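Local coordinates for Lmo2184 protein (Listeria monocytogenes serovar 1/2a, PDB 5JOQ), which probably binds heme or a related iron compound at the cell surface as the lipoprotein component of an ABC transporter, at residues K164-V169 with M286-N290. Numbering follows the deposited sequence.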
loop_
_atom_site.group_PDB
_atom_site.type_symbol
_atom_site.label_atom_id
_atom_site.label_comp_id
_atom_site.label_asym_id
_atom_site.label_seq_id
_atom_site.Cartn_x
_atom_site.Cartn_y
_atom_site.Cartn_z
ATOM N N LYS A 164 -29.198 -25.005 3.028
ATOM C CA LYS A 164 -27.965 -25.339 3.721
ATOM C C LYS A 164 -27.998 -24.860 5.168
ATOM O O LYS A 164 -28.662 -23.875 5.510
ATOM C CB LYS A 164 -26.762 -24.729 3.004
ATOM C CG LYS A 164 -26.527 -25.310 1.597
ATOM C CD LYS A 164 -25.388 -24.536 0.937
ATOM C CE LYS A 164 -24.516 -25.458 0.092
ATOM N NZ LYS A 164 -25.222 -26.020 -1.062
ATOM N N LYS A 165 -27.270 -25.572 6.029
ATOM C CA LYS A 165 -27.044 -25.073 7.375
ATOM C C LYS A 165 -26.118 -23.873 7.299
ATOM O O LYS A 165 -25.127 -23.886 6.563
ATOM C CB LYS A 165 -26.440 -26.161 8.269
ATOM C CG LYS A 165 -27.454 -27.211 8.666
ATOM C CD LYS A 165 -26.937 -28.086 9.802
ATOM C CE LYS A 165 -28.008 -29.068 10.282
ATOM N NZ LYS A 165 -27.570 -29.846 11.488
ATOM N N LYS A 166 -26.447 -22.813 8.072
ATOM C CA LYS A 166 -25.793 -21.523 7.861
ATOM C C LYS A 166 -24.704 -21.303 8.892
ATOM O O LYS A 166 -24.954 -21.494 10.089
ATOM C CB LYS A 166 -26.815 -20.395 7.952
ATOM C CG LYS A 166 -27.980 -20.550 6.912
ATOM C CD LYS A 166 -27.446 -20.763 5.475
ATOM C CE LYS A 166 -28.566 -20.548 4.428
ATOM N NZ LYS A 166 -29.734 -21.500 4.581
ATOM N N PRO A 167 -23.529 -20.868 8.476
ATOM C CA PRO A 167 -22.478 -20.561 9.446
ATOM C C PRO A 167 -22.617 -19.146 10.016
ATOM O O PRO A 167 -23.174 -18.302 9.355
ATOM C CB PRO A 167 -21.224 -20.595 8.596
ATOM C CG PRO A 167 -21.683 -20.077 7.288
ATOM C CD PRO A 167 -23.084 -20.562 7.110
ATOM N N THR A 168 -22.112 -18.900 11.212
ATOM C CA THR A 168 -22.108 -17.564 11.770
ATOM C C THR A 168 -20.801 -16.933 11.229
ATOM O O THR A 168 -19.799 -17.611 11.107
ATOM C CB THR A 168 -22.126 -17.568 13.299
ATOM O OG1 THR A 168 -21.043 -18.356 13.769
ATOM C CG2 THR A 168 -23.442 -18.137 13.821
ATOM N N VAL A 169 -20.831 -15.651 10.911
ATOM C CA VAL A 169 -19.685 -14.978 10.344
ATOM C C VAL A 169 -19.309 -13.649 10.990
ATOM O O VAL A 169 -20.161 -12.861 11.308
ATOM C CB VAL A 169 -19.927 -14.687 8.840
ATOM C CG1 VAL A 169 -18.697 -14.092 8.178
ATOM C CG2 VAL A 169 -20.437 -15.919 8.113
ATOM N N MET A 286 -16.572 -19.763 0.010
ATOM C CA MET A 286 -15.924 -19.625 1.314
ATOM C C MET A 286 -16.827 -20.068 2.453
ATOM O O MET A 286 -16.352 -20.655 3.428
ATOM C CB MET A 286 -15.514 -18.170 1.524
ATOM C CG MET A 286 -14.229 -17.803 0.802
ATOM S SD MET A 286 -13.799 -16.068 1.044
ATOM C CE MET A 286 -15.057 -15.248 0.117
ATOM N N LEU A 287 -18.125 -19.748 2.378
ATOM C CA LEU A 287 -19.016 -20.036 3.499
ATOM C C LEU A 287 -19.331 -21.517 3.616
ATOM O O LEU A 287 -19.597 -21.999 4.718
ATOM C CB LEU A 287 -20.322 -19.243 3.360
ATOM C CG LEU A 287 -20.181 -17.722 3.465
ATOM C CD1 LEU A 287 -21.601 -17.073 3.574
ATOM C CD2 LEU A 287 -19.277 -17.372 4.637
ATOM N N TYR A 288 -19.339 -22.253 2.503
ATOM C CA TYR A 288 -19.768 -23.656 2.526
ATOM C C TYR A 288 -18.732 -24.658 2.037
ATOM O O TYR A 288 -18.830 -25.831 2.409
ATOM C CB TYR A 288 -21.052 -23.848 1.701
ATOM C CG TYR A 288 -22.130 -22.895 2.157
ATOM C CD1 TYR A 288 -22.896 -23.172 3.287
ATOM C CD2 TYR A 288 -22.352 -21.702 1.479
ATOM C CE1 TYR A 288 -23.860 -22.281 3.746
ATOM C CE2 TYR A 288 -23.299 -20.786 1.932
ATOM C CZ TYR A 288 -24.060 -21.088 3.060
ATOM O OH TYR A 288 -24.993 -20.170 3.523
ATOM N N ASP A 289 -17.787 -24.255 1.189
ATOM C CA ASP A 289 -16.811 -25.202 0.645
ATOM C C ASP A 289 -15.738 -25.568 1.661
ATOM O O ASP A 289 -15.260 -26.711 1.664
ATOM C CB ASP A 289 -16.138 -24.644 -0.617
ATOM C CG ASP A 289 -17.029 -24.716 -1.855
ATOM O OD1 ASP A 289 -18.263 -24.893 -1.701
ATOM O OD2 ASP A 289 -16.493 -24.584 -2.983
ATOM N N ASN A 290 -15.341 -24.622 2.512
ATOM C CA ASN A 290 -14.330 -24.896 3.526
ATOM C C ASN A 290 -12.985 -25.240 2.881
ATOM O O ASN A 290 -12.290 -26.157 3.320
ATOM C CB ASN A 290 -14.785 -26.040 4.444
ATOM C CG ASN A 290 -16.148 -25.785 5.062
ATOM O OD1 ASN A 290 -16.570 -24.634 5.204
ATOM N ND2 ASN A 290 -16.842 -26.859 5.434
#
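The ring of Tyr-288 lies against the chain from Lys-164 to Pro-167. Over one face runs the aliphatic part of Lys-164, whose CD sits 3.8 Å from the Tyr-288 ring centroid and only 16° off the normal, a CH-pi contact. Lysine suits this exposed place: its methylenes cover the ring while NZ, 5.8 Å from that centroid, adds at most a weak cation-pi attraction. The opposite face rests on CB of Leu-287. Lys-165 O lies in the ring plane, 3.5 Å from Tyr-288 CE1; farther round the edge, near the plane, Lys-166 CD comes within 3.2 Å of Tyr-288 OH. Lys-166 bends at chi2 (-52°) and again at chi4, which turns NZ back to donate a 2.8 Å hydrogen bond to Lys-164 O; weaker bonds reach Val-161 and Ala-162, at the end of helix 140-161.

Residues 162-167 join that long helix, the link between the two lobes of the solute-binding protein, to strand 168-173 of the second lobe, and the C-terminal helix 276-288 packs beside them. Tyrosine suits its place because its ring packs against methylenes while its hydroxyl hydrogen-bonds Ala-195 O.

Deeper in, the rigid, apolar Pro-167 ring fits between Leu-287 and the tyrosine, its CD obliquely 3.9 Å from Tyr-288 CE1 and its CG 4.2 Å from Leu-287 CB. Val-169 CG2 meets Leu-287 CD2 at 3.9 Å, the branched side chains crossing nearly at right angles. Leu-287 and Pro-167 also touch Ile-223, and Val-169 Leu-225, both on strand 223-227.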